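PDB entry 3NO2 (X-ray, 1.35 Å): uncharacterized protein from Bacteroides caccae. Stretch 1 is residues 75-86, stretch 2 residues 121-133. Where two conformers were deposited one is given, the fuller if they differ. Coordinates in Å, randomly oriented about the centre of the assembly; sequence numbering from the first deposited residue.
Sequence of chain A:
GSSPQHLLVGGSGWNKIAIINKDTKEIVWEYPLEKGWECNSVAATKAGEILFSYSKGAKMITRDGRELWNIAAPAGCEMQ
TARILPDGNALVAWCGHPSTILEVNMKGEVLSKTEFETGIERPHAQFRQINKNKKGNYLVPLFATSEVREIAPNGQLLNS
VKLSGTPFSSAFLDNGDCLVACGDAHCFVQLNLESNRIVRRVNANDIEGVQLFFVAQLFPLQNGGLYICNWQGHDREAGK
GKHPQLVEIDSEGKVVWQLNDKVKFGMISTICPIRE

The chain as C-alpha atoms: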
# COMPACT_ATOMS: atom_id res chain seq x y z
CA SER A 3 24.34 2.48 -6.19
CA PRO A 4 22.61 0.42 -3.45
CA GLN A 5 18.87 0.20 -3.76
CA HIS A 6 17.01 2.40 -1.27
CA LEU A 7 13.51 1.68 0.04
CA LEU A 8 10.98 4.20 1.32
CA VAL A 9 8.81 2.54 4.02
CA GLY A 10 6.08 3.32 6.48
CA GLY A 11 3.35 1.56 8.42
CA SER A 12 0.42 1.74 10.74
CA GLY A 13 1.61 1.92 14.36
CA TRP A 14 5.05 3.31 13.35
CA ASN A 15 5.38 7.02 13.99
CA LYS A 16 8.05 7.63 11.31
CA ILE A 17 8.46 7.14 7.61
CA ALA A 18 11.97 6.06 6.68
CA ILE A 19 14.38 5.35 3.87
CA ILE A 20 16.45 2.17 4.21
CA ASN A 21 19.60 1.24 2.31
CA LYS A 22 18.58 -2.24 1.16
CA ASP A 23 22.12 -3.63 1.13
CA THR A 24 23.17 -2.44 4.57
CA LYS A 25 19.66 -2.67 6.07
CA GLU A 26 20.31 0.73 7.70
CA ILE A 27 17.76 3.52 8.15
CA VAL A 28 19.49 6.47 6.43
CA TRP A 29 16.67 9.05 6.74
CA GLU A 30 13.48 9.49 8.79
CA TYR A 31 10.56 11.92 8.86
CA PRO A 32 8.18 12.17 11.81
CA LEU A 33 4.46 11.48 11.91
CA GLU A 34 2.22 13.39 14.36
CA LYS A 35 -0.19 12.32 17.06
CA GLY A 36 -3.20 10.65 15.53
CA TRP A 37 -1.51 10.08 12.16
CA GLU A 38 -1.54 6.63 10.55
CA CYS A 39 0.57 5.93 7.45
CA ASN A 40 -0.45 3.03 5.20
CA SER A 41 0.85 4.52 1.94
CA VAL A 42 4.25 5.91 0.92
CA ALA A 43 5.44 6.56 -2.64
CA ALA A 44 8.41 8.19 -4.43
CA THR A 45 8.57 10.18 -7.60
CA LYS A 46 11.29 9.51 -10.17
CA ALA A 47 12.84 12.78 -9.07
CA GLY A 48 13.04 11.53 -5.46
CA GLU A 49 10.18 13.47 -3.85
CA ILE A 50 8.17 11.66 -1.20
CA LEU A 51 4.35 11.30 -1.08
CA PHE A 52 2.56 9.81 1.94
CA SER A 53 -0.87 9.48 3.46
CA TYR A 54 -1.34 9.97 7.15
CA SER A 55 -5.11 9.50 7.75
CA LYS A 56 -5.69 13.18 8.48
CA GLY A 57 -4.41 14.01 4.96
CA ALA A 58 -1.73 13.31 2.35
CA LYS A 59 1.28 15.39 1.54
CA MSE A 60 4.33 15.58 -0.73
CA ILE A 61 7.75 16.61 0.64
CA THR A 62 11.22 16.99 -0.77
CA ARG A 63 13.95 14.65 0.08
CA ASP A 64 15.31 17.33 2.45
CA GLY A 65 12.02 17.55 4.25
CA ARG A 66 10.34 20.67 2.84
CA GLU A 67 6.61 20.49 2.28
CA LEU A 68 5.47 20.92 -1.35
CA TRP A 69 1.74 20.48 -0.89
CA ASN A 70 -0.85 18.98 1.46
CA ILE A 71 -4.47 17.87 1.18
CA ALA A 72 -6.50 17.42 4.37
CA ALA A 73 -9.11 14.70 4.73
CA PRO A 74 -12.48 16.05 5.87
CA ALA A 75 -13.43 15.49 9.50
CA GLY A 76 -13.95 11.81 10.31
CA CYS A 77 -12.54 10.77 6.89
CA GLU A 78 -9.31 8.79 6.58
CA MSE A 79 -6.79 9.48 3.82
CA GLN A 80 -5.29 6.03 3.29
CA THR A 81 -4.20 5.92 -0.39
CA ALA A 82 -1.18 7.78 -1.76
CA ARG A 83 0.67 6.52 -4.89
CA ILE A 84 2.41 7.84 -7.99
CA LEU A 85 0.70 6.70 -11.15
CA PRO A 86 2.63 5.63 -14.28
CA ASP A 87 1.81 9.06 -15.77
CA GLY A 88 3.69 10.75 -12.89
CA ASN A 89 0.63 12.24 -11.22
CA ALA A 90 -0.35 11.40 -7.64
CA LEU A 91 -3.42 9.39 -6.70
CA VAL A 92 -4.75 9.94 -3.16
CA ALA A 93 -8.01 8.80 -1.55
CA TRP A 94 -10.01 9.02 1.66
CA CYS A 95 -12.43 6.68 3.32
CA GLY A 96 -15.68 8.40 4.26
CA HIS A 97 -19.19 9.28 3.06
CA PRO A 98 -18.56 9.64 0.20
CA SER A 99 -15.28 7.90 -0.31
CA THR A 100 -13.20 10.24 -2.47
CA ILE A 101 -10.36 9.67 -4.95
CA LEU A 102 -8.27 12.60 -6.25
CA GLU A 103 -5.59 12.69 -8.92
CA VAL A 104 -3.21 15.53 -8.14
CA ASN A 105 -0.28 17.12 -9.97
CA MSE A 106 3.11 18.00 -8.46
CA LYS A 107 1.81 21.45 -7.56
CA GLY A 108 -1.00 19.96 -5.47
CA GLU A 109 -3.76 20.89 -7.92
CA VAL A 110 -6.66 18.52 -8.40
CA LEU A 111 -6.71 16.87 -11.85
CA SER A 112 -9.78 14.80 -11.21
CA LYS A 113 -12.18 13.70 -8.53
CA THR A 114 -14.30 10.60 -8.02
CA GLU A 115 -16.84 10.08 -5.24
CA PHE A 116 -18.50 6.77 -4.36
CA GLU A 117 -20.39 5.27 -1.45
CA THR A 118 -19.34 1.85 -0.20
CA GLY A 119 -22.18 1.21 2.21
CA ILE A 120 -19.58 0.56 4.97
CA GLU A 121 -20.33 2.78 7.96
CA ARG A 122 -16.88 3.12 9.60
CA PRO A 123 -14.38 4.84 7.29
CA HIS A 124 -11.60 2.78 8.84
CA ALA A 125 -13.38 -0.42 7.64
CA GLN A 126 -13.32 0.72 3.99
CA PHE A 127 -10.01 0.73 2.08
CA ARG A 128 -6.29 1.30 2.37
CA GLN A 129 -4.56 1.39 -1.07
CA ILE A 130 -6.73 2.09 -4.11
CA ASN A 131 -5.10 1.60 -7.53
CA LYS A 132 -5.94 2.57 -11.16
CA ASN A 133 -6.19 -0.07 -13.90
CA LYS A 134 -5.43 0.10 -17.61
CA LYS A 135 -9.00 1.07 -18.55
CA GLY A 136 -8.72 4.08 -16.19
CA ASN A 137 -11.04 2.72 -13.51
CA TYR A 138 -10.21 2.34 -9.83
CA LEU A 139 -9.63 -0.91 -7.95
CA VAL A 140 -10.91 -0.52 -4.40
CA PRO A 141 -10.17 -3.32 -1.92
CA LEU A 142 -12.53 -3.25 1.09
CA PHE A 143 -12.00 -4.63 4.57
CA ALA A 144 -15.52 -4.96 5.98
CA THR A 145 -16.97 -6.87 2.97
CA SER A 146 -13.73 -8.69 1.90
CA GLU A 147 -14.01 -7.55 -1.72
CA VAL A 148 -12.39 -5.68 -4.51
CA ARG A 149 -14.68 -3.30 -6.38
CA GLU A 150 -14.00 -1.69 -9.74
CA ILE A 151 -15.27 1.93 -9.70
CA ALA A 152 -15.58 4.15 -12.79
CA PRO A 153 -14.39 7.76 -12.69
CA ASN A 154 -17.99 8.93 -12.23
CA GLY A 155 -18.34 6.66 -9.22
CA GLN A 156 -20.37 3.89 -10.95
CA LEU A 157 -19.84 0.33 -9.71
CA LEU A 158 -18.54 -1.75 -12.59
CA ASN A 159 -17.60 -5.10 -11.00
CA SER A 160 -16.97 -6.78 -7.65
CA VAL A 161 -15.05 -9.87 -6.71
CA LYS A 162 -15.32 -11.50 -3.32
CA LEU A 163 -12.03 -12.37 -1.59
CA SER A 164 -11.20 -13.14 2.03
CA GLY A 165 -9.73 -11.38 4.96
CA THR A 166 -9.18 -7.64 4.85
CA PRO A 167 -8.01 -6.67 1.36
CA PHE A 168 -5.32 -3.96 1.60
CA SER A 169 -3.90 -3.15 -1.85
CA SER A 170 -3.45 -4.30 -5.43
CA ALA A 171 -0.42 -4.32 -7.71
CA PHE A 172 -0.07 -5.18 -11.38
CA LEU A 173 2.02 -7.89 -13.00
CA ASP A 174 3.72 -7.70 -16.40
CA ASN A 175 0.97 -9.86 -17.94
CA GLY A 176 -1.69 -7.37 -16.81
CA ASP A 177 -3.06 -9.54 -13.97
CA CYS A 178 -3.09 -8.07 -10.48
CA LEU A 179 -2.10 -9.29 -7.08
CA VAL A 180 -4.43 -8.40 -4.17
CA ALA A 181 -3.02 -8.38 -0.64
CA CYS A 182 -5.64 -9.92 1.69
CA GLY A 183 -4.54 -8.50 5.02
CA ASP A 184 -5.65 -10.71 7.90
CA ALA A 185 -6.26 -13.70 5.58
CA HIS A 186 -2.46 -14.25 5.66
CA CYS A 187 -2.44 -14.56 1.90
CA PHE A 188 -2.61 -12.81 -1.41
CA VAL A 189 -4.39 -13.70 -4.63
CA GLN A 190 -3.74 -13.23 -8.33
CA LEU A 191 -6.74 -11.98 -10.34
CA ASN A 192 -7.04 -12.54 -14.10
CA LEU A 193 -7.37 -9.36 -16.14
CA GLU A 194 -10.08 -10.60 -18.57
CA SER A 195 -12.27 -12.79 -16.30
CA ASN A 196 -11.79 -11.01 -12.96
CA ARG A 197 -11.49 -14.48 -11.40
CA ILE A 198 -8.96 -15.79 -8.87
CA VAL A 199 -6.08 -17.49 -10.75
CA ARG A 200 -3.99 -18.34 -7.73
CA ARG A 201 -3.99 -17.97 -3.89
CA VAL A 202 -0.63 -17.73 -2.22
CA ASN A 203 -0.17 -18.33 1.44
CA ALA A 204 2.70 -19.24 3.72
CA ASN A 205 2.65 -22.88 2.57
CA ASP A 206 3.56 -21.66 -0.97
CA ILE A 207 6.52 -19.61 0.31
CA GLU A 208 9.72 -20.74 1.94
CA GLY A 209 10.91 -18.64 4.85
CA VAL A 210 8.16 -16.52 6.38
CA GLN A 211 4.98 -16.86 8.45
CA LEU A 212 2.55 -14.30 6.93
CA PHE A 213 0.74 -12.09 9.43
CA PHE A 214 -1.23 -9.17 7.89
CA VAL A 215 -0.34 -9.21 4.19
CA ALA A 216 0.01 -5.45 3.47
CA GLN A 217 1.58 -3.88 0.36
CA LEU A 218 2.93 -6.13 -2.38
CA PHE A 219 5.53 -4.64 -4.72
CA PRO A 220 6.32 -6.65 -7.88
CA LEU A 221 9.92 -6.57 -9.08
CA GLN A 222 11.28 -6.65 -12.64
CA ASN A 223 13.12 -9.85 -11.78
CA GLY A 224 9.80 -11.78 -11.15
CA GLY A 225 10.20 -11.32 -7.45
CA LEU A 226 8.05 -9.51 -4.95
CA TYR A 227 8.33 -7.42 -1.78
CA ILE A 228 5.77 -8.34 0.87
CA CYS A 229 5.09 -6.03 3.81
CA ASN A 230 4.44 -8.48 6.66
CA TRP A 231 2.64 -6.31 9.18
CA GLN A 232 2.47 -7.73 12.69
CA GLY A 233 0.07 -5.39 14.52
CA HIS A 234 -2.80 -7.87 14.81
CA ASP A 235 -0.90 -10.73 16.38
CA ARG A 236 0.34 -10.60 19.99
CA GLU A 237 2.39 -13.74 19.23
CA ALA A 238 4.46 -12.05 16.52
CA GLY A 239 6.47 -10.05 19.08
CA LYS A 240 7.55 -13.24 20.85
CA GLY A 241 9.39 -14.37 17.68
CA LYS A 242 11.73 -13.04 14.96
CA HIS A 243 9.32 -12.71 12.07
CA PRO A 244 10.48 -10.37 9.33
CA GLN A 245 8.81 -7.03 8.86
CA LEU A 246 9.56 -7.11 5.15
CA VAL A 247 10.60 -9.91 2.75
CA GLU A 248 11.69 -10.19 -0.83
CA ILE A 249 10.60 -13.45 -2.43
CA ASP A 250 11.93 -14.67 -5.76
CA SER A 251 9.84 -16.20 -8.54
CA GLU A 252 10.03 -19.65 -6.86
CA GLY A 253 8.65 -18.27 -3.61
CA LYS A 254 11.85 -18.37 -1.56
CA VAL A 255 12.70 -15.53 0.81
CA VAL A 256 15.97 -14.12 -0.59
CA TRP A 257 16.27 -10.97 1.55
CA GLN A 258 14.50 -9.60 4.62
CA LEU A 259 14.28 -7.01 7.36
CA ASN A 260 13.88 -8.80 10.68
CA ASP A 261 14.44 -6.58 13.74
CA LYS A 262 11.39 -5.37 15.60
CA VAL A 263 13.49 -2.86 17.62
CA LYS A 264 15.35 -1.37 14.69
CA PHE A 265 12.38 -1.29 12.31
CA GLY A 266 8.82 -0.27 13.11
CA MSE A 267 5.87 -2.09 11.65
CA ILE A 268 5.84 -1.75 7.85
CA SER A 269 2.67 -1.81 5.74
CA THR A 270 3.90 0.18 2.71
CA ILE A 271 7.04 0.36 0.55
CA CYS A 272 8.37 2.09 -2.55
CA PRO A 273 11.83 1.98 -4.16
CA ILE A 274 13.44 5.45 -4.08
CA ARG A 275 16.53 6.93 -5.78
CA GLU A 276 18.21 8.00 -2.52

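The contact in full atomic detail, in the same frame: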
# COMPACT_ATOMS: atom_id res chain seq x y z
N ALA A 75 -13.27 16.06 8.18
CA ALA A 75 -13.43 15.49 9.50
C ALA A 75 -14.05 14.11 9.47
O ALA A 75 -15.07 13.87 8.79
CB ALA A 75 -14.30 16.44 10.39
N GLY A 76 -13.46 13.18 10.21
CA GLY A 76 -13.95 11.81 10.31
C GLY A 76 -13.55 10.93 9.13
O GLY A 76 -13.79 9.71 9.17
N CYS A 77 -12.99 11.53 8.07
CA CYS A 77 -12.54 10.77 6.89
C CYS A 77 -11.13 10.28 7.19
O CYS A 77 -10.46 10.76 8.11
CB CYS A 77 -12.56 11.61 5.63
SG CYS A 77 -14.23 12.07 5.04
N GLU A 78 -10.66 9.31 6.41
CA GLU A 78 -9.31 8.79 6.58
C GLU A 78 -8.63 8.70 5.22
O GLU A 78 -8.95 7.85 4.35
CB GLU A 78 -9.31 7.42 7.23
CG GLU A 78 -9.93 7.39 8.62
CD GLU A 78 -9.72 6.06 9.33
OE1 GLU A 78 -9.02 5.18 8.82
OE2 GLU A 78 -10.28 5.94 10.46
N MSE A 79 -7.61 9.53 5.02
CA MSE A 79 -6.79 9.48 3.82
C MSE A 79 -5.83 8.30 3.98
O MSE A 79 -4.90 8.35 4.79
CB MSE A 79 -5.99 10.78 3.71
CG MSE A 79 -5.31 10.91 2.38
SE MSE A 79 -6.43 11.56 0.92
CE MSE A 79 -6.31 13.42 1.28
N GLN A 80 -6.03 7.27 3.16
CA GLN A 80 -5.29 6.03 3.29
C GLN A 80 -4.56 5.61 2.02
O GLN A 80 -3.68 4.75 2.13
CB GLN A 80 -6.18 4.89 3.75
CG GLN A 80 -6.77 5.06 5.14
CD GLN A 80 -5.85 4.74 6.28
OE1 GLN A 80 -4.68 4.48 6.10
NE2 GLN A 80 -6.39 4.80 7.49
N THR A 81 -4.89 6.16 0.85
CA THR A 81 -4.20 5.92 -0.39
C THR A 81 -3.30 7.09 -0.73
O THR A 81 -3.70 8.24 -0.60
CB THR A 81 -5.22 5.78 -1.55
OG1 THR A 81 -6.07 4.64 -1.36
CG2 THR A 81 -4.57 5.67 -2.92
N ALA A 82 -2.10 6.78 -1.22
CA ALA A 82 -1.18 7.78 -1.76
C ALA A 82 -0.15 7.05 -2.63
O ALA A 82 0.72 6.38 -2.10
CB ALA A 82 -0.52 8.55 -0.65
N ARG A 83 -0.25 7.17 -3.95
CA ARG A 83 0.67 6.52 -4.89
C ARG A 83 0.99 7.48 -6.02
O ARG A 83 0.30 8.47 -6.25
CB ARG A 83 0.10 5.21 -5.43
CG ARG A 83 -1.13 5.42 -6.30
CD ARG A 83 -1.57 4.17 -6.99
NE ARG A 83 -2.03 3.15 -6.07
CZ ARG A 83 -1.39 2.02 -5.79
NH1 ARG A 83 -0.24 1.72 -6.37
NH2 ARG A 83 -1.95 1.16 -4.98
N ILE A 84 2.07 7.18 -6.74
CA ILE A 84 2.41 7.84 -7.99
C ILE A 84 2.02 6.93 -9.13
O ILE A 84 2.44 5.75 -9.19
CB ILE A 84 3.89 8.20 -8.02
CG1 ILE A 84 4.25 9.14 -6.87
CG2 ILE A 84 4.26 8.78 -9.42
CD1 ILE A 84 3.62 10.54 -6.90
N LEU A 85 1.16 7.44 -10.01
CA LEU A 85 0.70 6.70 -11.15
C LEU A 85 1.80 6.63 -12.24
O LEU A 85 2.74 7.41 -12.22
CB LEU A 85 -0.51 7.42 -11.74
CG LEU A 85 -1.75 7.48 -10.85
CD1 LEU A 85 -2.78 8.38 -11.48
CD2 LEU A 85 -2.29 6.05 -10.58
N PRO A 86 1.67 5.67 -13.14
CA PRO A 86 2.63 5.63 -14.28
C PRO A 86 2.78 6.93 -15.05
O PRO A 86 3.89 7.18 -15.56
CB PRO A 86 2.06 4.53 -15.17
CG PRO A 86 1.32 3.62 -14.19
CD PRO A 86 0.76 4.53 -13.10
N GLU A 121 -20.15 1.64 7.08
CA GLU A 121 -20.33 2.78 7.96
C GLU A 121 -19.02 3.39 8.49
O GLU A 121 -18.80 4.60 8.36
CB GLU A 121 -21.30 2.40 9.10
CG GLU A 121 -21.47 3.51 10.14
CD GLU A 121 -22.77 3.41 10.98
OE1 GLU A 121 -23.58 2.51 10.77
OE2 GLU A 121 -22.95 4.30 11.80
N ARG A 122 -18.13 2.59 9.06
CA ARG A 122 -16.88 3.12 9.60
C ARG A 122 -15.86 3.36 8.50
O ARG A 122 -15.49 2.43 7.80
CB ARG A 122 -16.29 2.21 10.64
CG ARG A 122 -15.24 2.95 11.49
CD ARG A 122 -14.65 2.23 12.64
NE ARG A 122 -13.64 3.11 13.24
CZ ARG A 122 -12.47 2.72 13.69
NH1 ARG A 122 -12.13 1.46 13.76
NH2 ARG A 122 -11.59 3.66 14.07
N PRO A 123 -15.38 4.60 8.35
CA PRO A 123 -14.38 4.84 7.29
C PRO A 123 -13.17 3.92 7.42
O PRO A 123 -12.64 3.40 6.43
CB PRO A 123 -14.03 6.32 7.49
CG PRO A 123 -15.31 6.92 7.97
CD PRO A 123 -15.85 5.88 8.94
N HIS A 124 -12.75 3.61 8.64
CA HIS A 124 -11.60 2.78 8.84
C HIS A 124 -11.81 1.35 8.26
O HIS A 124 -10.83 0.67 8.00
CB HIS A 124 -11.28 2.64 10.35
CG HIS A 124 -9.89 2.24 10.66
ND1 HIS A 124 -8.81 3.01 10.31
CD2 HIS A 124 -9.40 1.20 11.37
CE1 HIS A 124 -7.70 2.44 10.77
NE2 HIS A 124 -8.04 1.35 11.45
N ALA A 125 -13.05 0.90 8.15
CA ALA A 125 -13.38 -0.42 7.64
C ALA A 125 -13.55 -0.46 6.14
O ALA A 125 -13.99 -1.48 5.60
CB ALA A 125 -14.66 -0.95 8.35
N GLN A 126 -13.24 0.64 5.45
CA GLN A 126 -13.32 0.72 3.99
C GLN A 126 -12.02 0.24 3.36
O GLN A 126 -11.74 -0.96 3.35
CB GLN A 126 -13.75 2.12 3.53
CG GLN A 126 -15.17 2.47 4.01
CD GLN A 126 -15.58 3.89 3.69
OE1 GLN A 126 -14.89 4.62 2.97
NE2 GLN A 126 -16.72 4.32 4.25
N PHE A 127 -11.18 1.14 2.85
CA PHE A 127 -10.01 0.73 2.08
C PHE A 127 -8.73 1.28 2.67
O PHE A 127 -8.69 2.17 3.54
CB PHE A 127 -10.14 1.16 0.63
CG PHE A 127 -10.40 2.63 0.43
CD1 PHE A 127 -9.37 3.57 0.47
CD2 PHE A 127 -11.70 3.09 0.27
CE1 PHE A 127 -9.65 4.93 0.25
CE2 PHE A 127 -11.95 4.43 0.05
CZ PHE A 127 -10.93 5.31 0.05
N ARG A 128 -7.61 0.75 2.14
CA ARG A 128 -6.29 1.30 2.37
C ARG A 128 -5.75 1.80 1.03
O ARG A 128 -5.87 3.02 0.76
CB ARG A 128 -5.38 0.31 3.09
CG ARG A 128 -5.90 -0.02 4.48
CD ARG A 128 -5.82 1.16 5.45
NE ARG A 128 -6.37 0.82 6.77
CZ ARG A 128 -7.63 0.86 7.12
NH1 ARG A 128 -8.56 1.30 6.30
NH2 ARG A 128 -7.98 0.38 8.32
N GLN A 129 -5.22 0.95 0.15
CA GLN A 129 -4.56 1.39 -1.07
C GLN A 129 -5.40 1.10 -2.32
O GLN A 129 -5.42 -0.03 -2.82
CB GLN A 129 -3.20 0.69 -1.23
CG GLN A 129 -2.28 0.85 -0.04
CD GLN A 129 -0.82 0.53 -0.39
OE1 GLN A 129 -0.53 -0.14 -1.39
NE2 GLN A 129 0.12 0.97 0.44
N ILE A 130 -6.06 2.11 -2.83
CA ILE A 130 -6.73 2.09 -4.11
C ILE A 130 -5.67 2.16 -5.22
O ILE A 130 -4.59 2.70 -5.02
CB ILE A 130 -7.73 3.25 -4.18
CG1 ILE A 130 -8.88 3.01 -3.20
CG2 ILE A 130 -8.26 3.46 -5.62
CD1 ILE A 130 -9.95 4.15 -3.14
N ASN A 131 -5.97 1.58 -6.36
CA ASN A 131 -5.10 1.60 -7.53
C ASN A 131 -5.97 1.91 -8.78
O ASN A 131 -7.18 1.97 -8.70
CB ASN A 131 -4.34 0.26 -7.65
CG ASN A 131 -3.01 0.40 -8.36
OD1 ASN A 131 -2.72 1.40 -9.01
ND2 ASN A 131 -2.16 -0.59 -8.15
N LYS A 132 -5.31 2.18 -9.89
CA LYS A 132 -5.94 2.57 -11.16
C LYS A 132 -5.54 1.54 -12.21
O LYS A 132 -4.34 1.27 -12.35
CB LYS A 132 -5.49 3.96 -11.52
CG LYS A 132 -6.22 4.55 -12.75
CD LYS A 132 -5.79 5.99 -13.02
CE LYS A 132 -6.55 6.57 -14.17
NZ LYS A 132 -6.15 8.01 -14.43
N ASN A 133 -6.50 1.00 -12.94
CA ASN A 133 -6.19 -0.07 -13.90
C ASN A 133 -6.04 0.53 -15.30
O ASN A 133 -6.12 1.74 -15.50
CB ASN A 133 -7.23 -1.18 -13.82
CG ASN A 133 -8.63 -0.77 -14.26
OD1 ASN A 133 -8.83 0.23 -14.95
ND2 ASN A 133 -9.62 -1.61 -13.91
O HOH W 1 -12.98 5.62 10.82

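The shortest polar contact between the two stretches joins Glu78 to His124: ND1 of His124 donates to OE1 of Glu78 at 2.6 Å, nearly linear (174°), with the carboxylate oxygen lying at the edge of the imidazole ring, near its plane, where the N-H points. The same oxygen is shared within the strand, since Gln80 NE2 donates to Glu78 OE1 at 3.0 Å. A water extends the link on the other carboxylate oxygen, donating to Glu78 OE2 (2.7 Å) and accepting from the backbone N of His124 (3.0 Å), so side chain and main chain of His124 are both tied to one carboxylate. Arg122 adds only a distant charge: its NH2 is 4.5 Å from Glu78 OE2, which lies well out of the guanidinium plane, so no N-H points at it.

Midway along the strand, the hydroxyl of Thr81 works in both directions. OG1 donates to the carbonyl O of Arg128 at 2.7 Å and accepts from the backbone N of Ile130 at 2.9 Å (175°), clasping the main chain around Gln129. This side-chain bridge matters because no backbone-to-backbone hydrogen bond joins the stretches, although the chains are close here, with Thr81 CA 4.6 Å from Gln129 CA. The carbonyl O of Gln80 and that of Arg128 come within 3.1 Å, but both are acceptors.

Arg83 makes the third polar anchor. Its NE and NH2 both donate to the carbonyl O of Ile130, at 2.8 and 3.1 Å, the oxygen sitting at the edge of the guanidinium. Asn131 lies over one face of that group, with its CG 3.4 Å from Arg83 CZ.

The side chain of Arg128 folds back on its own stretch, and is also bonded elsewhere in the structure: NH1 and NH2 each donate to the carbonyl O of His124 at 2.9 Å, and NH1 also reaches the carbonyl O of Phe127 at 2.9 Å. These bonds brace the chain that follows the 3-10 segment 123-125 and leave one face of the guanidinium to Gln80 NE2.

Carbon contacts fill in around these bonds. In the middle, Thr81 CG2 packs 4.2 Å from Ile130 CB. At one end, Pro123 CB lies 4.4 Å from Glu78 CG, and Pro123 CG lies against the carbonyl O of Gly76 at 3.4 Å. Beyond Arg83, Leu85 CD2 packs 3.9 Å from Lys132 CB. By then the backbones have separated, Leu85 CA and Lys132 CA being 7.8 Å apart.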